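Local coordinates for DegV domain-containing protein Cgl2349/cg2579 (Corynebacterium glutamicum, PDB 3EGL), which binds long-chain fatty acids such as palmitate and may play a role in lipid transport or fatty acid metabolism, at residues Pro5-Val10 with Leu58-Asp63; Glu38-Ser43 with Leu247-Gly252; Arg56-Glu59 with Gly65-Ala68. All coordinates share one frame; numbering follows the deposited sequence.

Contacts 1 and 3 share helix 47-60 and lie side by side, their centres 3 Å apart; they bring its C-terminal end against two neighbouring parallel strands, 7-11 and 66-69, of one mixed sheet. Contact 3 is buried and made by van der Waals packing, with no polar bond between its segments. Contact 1, partly buried, trades that packing for two arginines, a glycine and a water. Contact 2, also partly buried, lies 31 Å from contact 1 and 29 Å from contact 3, centre to centre. It joins strand 40-43, an outermost strand of the same sheet, to helix 245-251, and it alone of the three has a direct hydrogen bond between its segments and holds the fatty acid.

Contact 1: Pro5-Val10 with Leu58-Asp63; sequences PVRVIV and LERGGD
Arg7 and the Arg60-Gly61 pair meet where a Schellman motif closes helix 47-60 beside the start of strand 7-11. The first shell centres on the Arg7 side chain. Arg7 lays its aliphatic part against the backbone of Gly61, with CD 3.8 Å from Gly61 N, an approach helped by the lack of a side chain at that position. Its guanidinium then turns one face to Arg60, whose CD stands 3.7 Å above that plane, over its centre. The contact is therefore a methylene on a flat cation rather than a stack, and the two guanidinium planes are turned 73° apart. Their nearest nitrogens, Arg7 NH1 and Arg60 NH2, lie 4.2 Å from each other, a like-charge approach that is probably eased by the salt bridge from Arg7 NH2 to Asp25 OD2. Two bends shape the Arg7 chain, at chi2 (-143°) and chi3 (112°), and they fold it along the helix end instead of straight out from the strand.

Outside this shell, backbone hydrogen bonds place the two main chains. Arg7 is hydrogen-bonded through its backbone to Leu67 of strand 66-69 and to Gly65 just before it. The helix ends where Asp63 N reaches back to Leu58 O at 2.8 Å, while Gly62 N gives a weak bond of 3.3 Å to Glu59 O; Gly62, at positive phi, is the C-prime residue. One water spans the gap between the segments, its oxygen 2.7 Å from Pro5 O and 3.1 Å from Gly61 O.

Contact 2: Glu38-Ser43 with Leu247-Gly252; sequences EERSTS and LAVHSG. With PLM (palmitic acid), chain D.
Arg40 CA and Val249 CA, 6.7 Å apart, mark the closest CA approach where strand 40-43 passes helix 247-251 with 126° between their N-to-C directions. The apolar part is small: Thr42 and Val249 point at each other tip to tip, with Thr42 CG2 3.7 Å from Val249 CB. Val249 CG1 also lies over one face of the His250 ring, while the edge of that ring faces the strand.

There His250 NE2 donates to Thr42 OG1 at 2.8 Å, with the oxygen 7° out of the ring plane. Thr42 OG1, set between the backbone N and the carbonyl carbon (chi1 76°), donates a hydrogen bond to palmitic acid O2, also at 2.8 Å. The histidine probably turns the hydroxyl proton toward the carboxyl group, which is hydrogen-bonded to Ser76 OG as well. The acyl chain passes beside the helix, with palmitic acid C6 3.3 Å from His250 CD2 and CC 3.7 Å from Leu247 CB.

Strand 40-43 pairs antiparallel with strand 26-35 at the margin of one sheet, whereas helix 245-251 links strands 237-242 and 255-261 of the other, so the contact bridges the two, the carboxyl group bonded on the strand side and the acyl chain against the helix.

Contact 3: Arg56-Glu59 with Gly65-Ala68; sequences RQLE and GVLA
Leu58 and Val66 supply the apolar pairing, with Leu58 CD2 4.0 Å from Val66 CG2. The two side chains approach at a slant, and a single methyl of the valine does most of the touching: the same CG2 lies 3.9 Å from Gln57 CB and 3.9 Å from Leu58 N. It is thus lodged against consecutive residues of one helical turn. Its position follows from the first torsion of Val66 (chi1 168°), which sets CG1 opposite the backbone N and turns CG2 to the helix. Gln57 takes part through its CB, and its chain then bends away from the strand.

Side-chain-to-backbone packing adds a second, looser kind of contact. The CA atoms of Leu58 and Gly65 lie 6.5 Å apart, and Leu58 CD2 stands 4.3 Å from Gly65 N, just ahead of strand 66-69.

Hydrogen bonding belongs to the surrounding sheet. Leu67 is bonded through its backbone to Arg7 and Ile9 on one neighbouring strand, and Val66 to Ser93 and Arg95 on the opposite flank. Ile9, Phe89 and Ser93 extend the packing round Val66 and Leu58. Leu67 turns its side chain to helix 123-133 while Val66 faces helix 47-60. Helices thus cover both faces of the strand, the layering of an alpha-beta-alpha sandwich.

Contact 1: Pro5-Val10 with Leu58-Asp63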
loop_
_atom_site.group_PDB
_atom_site.type_symbol
_atom_site.label_atom_id
_atom_site.label_comp_id
_atom_site.label_asym_id
_atom_site.label_seq_id
_atom_site.Cartn_x
_atom_site.Cartn_y
_atom_site.Cartn_z
ATOM N N PRO A 5 14.943 17.056 -9.800
ATOM C CA PRO A 5 14.816 15.925 -8.894
ATOM C C PRO A 5 14.272 14.664 -9.599
ATOM O O PRO A 5 13.548 14.762 -10.601
ATOM C CB PRO A 5 13.849 16.415 -7.806
ATOM C CG PRO A 5 13.651 17.839 -8.046
ATOM C CD PRO A 5 14.095 18.192 -9.420
ATOM N N VAL A 6 14.689 13.501 -9.093
ATOM C CA VAL A 6 14.070 12.239 -9.426
ATOM C C VAL A 6 12.556 12.331 -9.201
ATOM O O VAL A 6 12.091 12.983 -8.259
ATOM C CB VAL A 6 14.657 11.121 -8.551
ATOM C CG1 VAL A 6 13.706 9.932 -8.487
ATOM C CG2 VAL A 6 16.088 10.781 -9.028
ATOM N N ARG A 7 11.787 11.697 -10.076
ATOM C CA ARG A 7 10.348 11.801 -9.988
ATOM C C ARG A 7 9.761 10.498 -9.477
ATOM O O ARG A 7 10.174 9.426 -9.926
ATOM C CB ARG A 7 9.739 12.155 -11.346
ATOM C CG ARG A 7 10.191 13.496 -11.934
ATOM C CD ARG A 7 9.011 14.110 -12.633
ATOM N NE ARG A 7 8.621 15.269 -11.891
ATOM C CZ ARG A 7 7.427 15.552 -11.406
ATOM N NH1 ARG A 7 6.389 14.772 -11.584
ATOM N NH2 ARG A 7 7.302 16.670 -10.732
ATOM N N VAL A 8 8.797 10.602 -8.560
ATOM C CA VAL A 8 8.196 9.424 -7.941
ATOM C C VAL A 8 6.763 9.187 -8.414
ATOM O O VAL A 8 5.957 10.117 -8.508
ATOM C CB VAL A 8 8.240 9.532 -6.407
ATOM C CG1 VAL A 8 7.579 8.298 -5.729
ATOM C CG2 VAL A 8 9.701 9.699 -5.938
ATOM N N ILE A 9 6.470 7.931 -8.735
ATOM C CA ILE A 9 5.166 7.523 -9.260
ATOM C C ILE A 9 4.695 6.323 -8.481
ATOM O O ILE A 9 5.466 5.379 -8.266
ATOM C CB ILE A 9 5.236 7.091 -10.751
ATOM C CG1 ILE A 9 5.918 8.176 -11.595
ATOM C CG2 ILE A 9 3.828 6.831 -11.323
ATOM C CD1 ILE A 9 5.866 7.905 -13.167
ATOM N N VAL A 10 3.426 6.365 -8.076
ATOM C CA VAL A 10 2.752 5.221 -7.456
ATOM C C VAL A 10 1.431 5.027 -8.193
ATOM O O VAL A 10 1.064 5.824 -9.040
ATOM C CB VAL A 10 2.419 5.423 -5.911
ATOM C CG1 VAL A 10 3.643 5.696 -5.121
ATOM C CG2 VAL A 10 1.424 6.561 -5.701
ATOM N N LEU A 58 9.368 11.212 -17.193
ATOM C CA LEU A 58 10.699 11.410 -17.702
ATOM C C LEU A 58 10.832 12.732 -18.415
ATOM O O LEU A 58 11.763 13.479 -18.143
ATOM C CB LEU A 58 11.131 10.299 -18.654
ATOM C CG LEU A 58 11.564 9.003 -17.982
ATOM C CD1 LEU A 58 11.655 7.900 -19.031
ATOM C CD2 LEU A 58 12.939 9.181 -17.238
ATOM N N GLU A 59 9.901 13.035 -19.311
ATOM C CA GLU A 59 9.931 14.310 -20.006
ATOM C C GLU A 59 9.905 15.471 -19.007
ATOM O O GLU A 59 10.677 16.423 -19.131
ATOM C CB GLU A 59 8.789 14.429 -21.021
ATOM C CG GLU A 59 8.790 15.710 -21.783
ATOM C CD GLU A 59 10.022 15.887 -22.709
ATOM O OE1 GLU A 59 10.702 14.890 -23.043
ATOM O OE2 GLU A 59 10.285 17.033 -23.144
ATOM N N ARG A 60 9.049 15.369 -18.005
ATOM C CA ARG A 60 8.847 16.447 -17.043
ATOM C C ARG A 60 10.081 16.624 -16.145
ATOM O O ARG A 60 10.448 17.735 -15.838
ATOM C CB ARG A 60 7.583 16.195 -16.208
ATOM C CG ARG A 60 7.170 17.341 -15.309
ATOM C CD ARG A 60 5.861 17.032 -14.577
ATOM N NE ARG A 60 4.743 16.947 -15.509
ATOM C CZ ARG A 60 3.520 16.484 -15.213
ATOM N NH1 ARG A 60 2.586 16.456 -16.159
ATOM N NH2 ARG A 60 3.228 16.030 -13.991
ATOM N N GLY A 61 10.739 15.540 -15.762
ATOM C CA GLY A 61 11.917 15.640 -14.907
ATOM C C GLY A 61 13.223 15.751 -15.665
ATOM O O GLY A 61 14.289 15.464 -15.116
ATOM N N GLY A 62 13.156 16.160 -16.935
ATOM C CA GLY A 62 14.332 16.202 -17.815
ATOM C C GLY A 62 15.141 14.911 -17.859
ATOM O O GLY A 62 16.361 14.946 -17.997
ATOM N N ASP A 63 14.472 13.765 -17.739
ATOM C CA ASP A 63 15.141 12.439 -17.807
ATOM C C ASP A 63 16.243 12.234 -16.766
ATOM O O ASP A 63 17.296 11.673 -17.073
ATOM C CB ASP A 63 15.692 12.160 -19.220
ATOM C CG ASP A 63 14.633 11.526 -20.154
ATOM O OD1 ASP A 63 14.618 10.261 -20.263
ATOM O OD2 ASP A 63 13.817 12.287 -20.753
HETATM O O HOH W 1 13.686 13.366 -12.912
#

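Contact 2: Glu38-Ser43 with Leu247-Gly252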
loop_
_atom_site.group_PDB
_atom_site.type_symbol
_atom_site.label_atom_id
_atom_site.label_comp_id
_atom_site.label_asym_id
_atom_site.label_seq_id
_atom_site.Cartn_x
_atom_site.Cartn_y
_atom_site.Cartn_z
ATOM N N GLU A 38 -24.172 -5.707 -12.602
ATOM C CA GLU A 38 -24.344 -5.595 -11.151
ATOM C C GLU A 38 -22.990 -5.526 -10.436
ATOM O O GLU A 38 -22.787 -4.681 -9.558
ATOM C CB GLU A 38 -25.147 -6.783 -10.609
ATOM C CG GLU A 38 -26.213 -7.364 -11.561
ATOM C CD GLU A 38 -26.781 -8.699 -11.056
ATOM O OE1 GLU A 38 -26.287 -9.223 -10.015
ATOM O OE2 GLU A 38 -27.729 -9.225 -11.692
ATOM N N GLU A 39 -22.067 -6.412 -10.828
ATOM C CA GLU A 39 -20.793 -6.571 -10.111
ATOM C C GLU A 39 -19.694 -5.559 -10.476
ATOM O O GLU A 39 -19.554 -5.117 -11.631
ATOM C CB GLU A 39 -20.264 -8.031 -10.195
ATOM C CG GLU A 39 -21.075 -9.078 -9.374
ATOM C CD GLU A 39 -21.883 -8.446 -8.225
ATOM O OE1 GLU A 39 -21.292 -8.034 -7.193
ATOM O OE2 GLU A 39 -23.124 -8.349 -8.371
ATOM N N ARG A 40 -18.947 -5.175 -9.453
ATOM C CA ARG A 40 -17.757 -4.394 -9.652
ATOM C C ARG A 40 -16.588 -5.343 -9.818
ATOM O O ARG A 40 -16.544 -6.396 -9.185
ATOM C CB ARG A 40 -17.541 -3.428 -8.494
ATOM C CG ARG A 40 -18.312 -2.175 -8.697
ATOM C CD ARG A 40 -18.032 -1.164 -7.634
ATOM N NE ARG A 40 -18.888 0.011 -7.809
ATOM C CZ ARG A 40 -20.194 0.063 -7.506
ATOM N NH1 ARG A 40 -20.833 -1.002 -7.016
ATOM N NH2 ARG A 40 -20.870 1.194 -7.695
ATOM N N SER A 41 -15.671 -4.994 -10.710
ATOM C CA SER A 41 -14.397 -5.710 -10.775
ATOM C C SER A 41 -13.268 -4.744 -11.055
ATOM O O SER A 41 -13.490 -3.539 -11.299
ATOM C CB SER A 41 -14.417 -6.837 -11.799
ATOM O OG SER A 41 -14.703 -6.302 -13.057
ATOM N N THR A 42 -12.055 -5.279 -10.995
ATOM C CA THR A 42 -10.874 -4.450 -11.035
ATOM C C THR A 42 -9.838 -4.998 -11.983
ATOM O O THR A 42 -9.863 -6.143 -12.361
ATOM C CB THR A 42 -10.253 -4.237 -9.634
ATOM O OG1 THR A 42 -9.544 -5.414 -9.206
ATOM C CG2 THR A 42 -11.322 -3.856 -8.605
ATOM N N SER A 43 -8.881 -4.160 -12.308
ATOM C CA SER A 43 -7.912 -4.474 -13.307
ATOM C C SER A 43 -6.599 -3.741 -12.974
ATOM O O SER A 43 -6.599 -2.573 -12.555
ATOM C CB SER A 43 -8.501 -3.964 -14.599
ATOM O OG SER A 43 -7.652 -4.239 -15.643
ATOM N N LEU A 247 -9.253 -1.067 -4.139
ATOM C CA LEU A 247 -9.092 -2.036 -3.091
ATOM C C LEU A 247 -10.403 -2.264 -2.349
ATOM O O LEU A 247 -10.648 -3.364 -1.873
ATOM C CB LEU A 247 -7.958 -1.644 -2.136
ATOM C CG LEU A 247 -6.621 -1.259 -2.796
ATOM C CD1 LEU A 247 -5.617 -0.795 -1.727
ATOM C CD2 LEU A 247 -6.049 -2.418 -3.654
ATOM N N ALA A 248 -11.256 -1.242 -2.276
ATOM C CA ALA A 248 -12.503 -1.332 -1.502
ATOM C C ALA A 248 -13.404 -2.356 -2.144
ATOM O O ALA A 248 -14.163 -3.072 -1.446
ATOM C CB ALA A 248 -13.207 0.013 -1.404
ATOM N N VAL A 249 -13.280 -2.484 -3.470
ATOM C CA VAL A 249 -13.980 -3.556 -4.164
ATOM C C VAL A 249 -13.679 -4.930 -3.510
ATOM O O VAL A 249 -14.585 -5.768 -3.363
ATOM C CB VAL A 249 -13.605 -3.628 -5.651
ATOM C CG1 VAL A 249 -14.205 -4.894 -6.261
ATOM C CG2 VAL A 249 -14.014 -2.335 -6.420
ATOM N N HIS A 250 -12.427 -5.159 -3.099
ATOM C CA HIS A 250 -12.040 -6.461 -2.600
ATOM C C HIS A 250 -12.001 -6.574 -1.087
ATOM O O HIS A 250 -11.984 -7.684 -0.558
ATOM C CB HIS A 250 -10.704 -6.878 -3.201
ATOM C CG HIS A 250 -10.714 -6.946 -4.703
ATOM N ND1 HIS A 250 -11.512 -7.831 -5.407
ATOM C CD2 HIS A 250 -10.003 -6.255 -5.632
ATOM C CE1 HIS A 250 -11.299 -7.668 -6.708
ATOM N NE2 HIS A 250 -10.403 -6.703 -6.869
ATOM N N SER A 251 -11.951 -5.443 -0.389
ATOM C CA SER A 251 -12.025 -5.465 1.072
ATOM C C SER A 251 -13.472 -5.469 1.571
ATOM O O SER A 251 -13.738 -5.990 2.623
ATOM C CB SER A 251 -11.316 -4.265 1.686
ATOM O OG SER A 251 -11.967 -3.033 1.343
ATOM N N GLY A 252 -14.387 -4.884 0.817
ATOM C CA GLY A 252 -15.751 -4.719 1.266
ATOM C C GLY A 252 -15.903 -3.520 2.185
ATOM O O GLY A 252 -14.896 -2.951 2.607
HETATM C C1 PLM D . -6.029 -5.438 -9.840
HETATM O O1 PLM D . -4.942 -6.006 -10.046
HETATM O O2 PLM D . -7.056 -5.953 -10.310
HETATM C C2 PLM D . -6.149 -4.182 -9.028
HETATM C C3 PLM D . -5.734 -4.497 -7.594
HETATM C C4 PLM D . -6.751 -5.222 -6.750
HETATM C C5 PLM D . -5.963 -5.820 -5.586
HETATM C C6 PLM D . -6.852 -6.440 -4.539
HETATM C C7 PLM D . -5.976 -7.041 -3.462
HETATM C C8 PLM D . -6.709 -7.330 -2.143
HETATM C C9 PLM D . -6.970 -6.032 -1.377
HETATM C CA PLM D . -7.157 -6.260 0.130
HETATM C CB PLM D . -7.866 -5.101 0.820
HETATM C CC PLM D . -7.167 -3.734 0.763
HETATM C CD PLM D . -6.258 -3.541 1.964
HETATM C CE PLM D . -6.059 -2.084 2.332
HETATM C CF PLM D . -4.618 -1.640 2.060
HETATM C CG PLM D . -3.691 -1.729 3.271
#

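Contact 3: Arg56-Glu59 with Gly65-Ala68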
loop_
_atom_site.group_PDB
_atom_site.type_symbol
_atom_site.label_atom_id
_atom_site.label_comp_id
_atom_site.label_asym_id
_atom_site.label_seq_id
_atom_site.Cartn_x
_atom_site.Cartn_y
_atom_site.Cartn_z
ATOM N N ARG A 56 5.965 10.328 -19.719
ATOM C CA ARG A 56 5.531 11.673 -19.385
ATOM C C ARG A 56 6.275 12.253 -18.138
ATOM O O ARG A 56 6.695 13.441 -18.126
ATOM C CB ARG A 56 4.002 11.771 -19.369
ATOM C CG ARG A 56 3.502 12.630 -18.296
ATOM C CD ARG A 56 2.137 13.309 -18.521
ATOM N NE ARG A 56 1.214 12.775 -19.527
ATOM C CZ ARG A 56 0.692 13.539 -20.493
ATOM N NH1 ARG A 56 1.015 14.835 -20.594
ATOM N NH2 ARG A 56 -0.151 13.019 -21.361
ATOM N N GLN A 57 6.531 11.405 -17.148
ATOM C CA GLN A 57 7.314 11.841 -15.985
ATOM C C GLN A 57 8.812 12.040 -16.308
ATOM O O GLN A 57 9.434 12.951 -15.768
ATOM C CB GLN A 57 7.103 10.927 -14.758
ATOM C CG GLN A 57 5.680 11.002 -14.122
ATOM C CD GLN A 57 5.125 12.417 -14.133
ATOM O OE1 GLN A 57 4.056 12.653 -14.667
ATOM N NE2 GLN A 57 5.877 13.370 -13.600
ATOM N N LEU A 58 9.368 11.212 -17.193
ATOM C CA LEU A 58 10.699 11.410 -17.702
ATOM C C LEU A 58 10.832 12.732 -18.415
ATOM O O LEU A 58 11.763 13.479 -18.143
ATOM C CB LEU A 58 11.131 10.299 -18.654
ATOM C CG LEU A 58 11.564 9.003 -17.982
ATOM C CD1 LEU A 58 11.655 7.900 -19.031
ATOM C CD2 LEU A 58 12.939 9.181 -17.238
ATOM N N GLU A 59 9.901 13.035 -19.311
ATOM C CA GLU A 59 9.931 14.310 -20.006
ATOM C C GLU A 59 9.905 15.471 -19.007
ATOM O O GLU A 59 10.677 16.423 -19.131
ATOM C CB GLU A 59 8.789 14.429 -21.021
ATOM C CG GLU A 59 8.790 15.710 -21.783
ATOM C CD GLU A 59 10.022 15.887 -22.709
ATOM O OE1 GLU A 59 10.702 14.890 -23.043
ATOM O OE2 GLU A 59 10.285 17.033 -23.144
ATOM N N GLY A 65 15.356 10.613 -13.964
ATOM C CA GLY A 65 15.033 9.352 -13.374
ATOM C C GLY A 65 13.644 9.295 -12.807
ATOM O O GLY A 65 13.111 10.297 -12.298
ATOM N N VAL A 66 13.064 8.107 -12.910
ATOM C CA VAL A 66 11.747 7.826 -12.357
ATOM C C VAL A 66 11.808 6.594 -11.447
ATOM O O VAL A 66 12.290 5.533 -11.842
ATOM C CB VAL A 66 10.686 7.655 -13.463
ATOM C CG1 VAL A 66 9.418 7.088 -12.919
ATOM C CG2 VAL A 66 10.415 8.989 -14.120
ATOM N N LEU A 67 11.328 6.773 -10.230
ATOM C CA LEU A 67 11.098 5.686 -9.317
ATOM C C LEU A 67 9.606 5.330 -9.260
ATOM O O LEU A 67 8.739 6.167 -8.960
ATOM C CB LEU A 67 11.616 6.076 -7.914
ATOM C CG LEU A 67 11.709 4.954 -6.905
ATOM C CD1 LEU A 67 12.790 3.929 -7.317
ATOM C CD2 LEU A 67 11.920 5.484 -5.442
ATOM N N ALA A 68 9.307 4.078 -9.550
ATOM C CA ALA A 68 7.917 3.629 -9.640
ATOM C C ALA A 68 7.645 2.602 -8.548
ATOM O O ALA A 68 8.386 1.595 -8.409
ATOM C CB ALA A 68 7.637 3.018 -11.045
#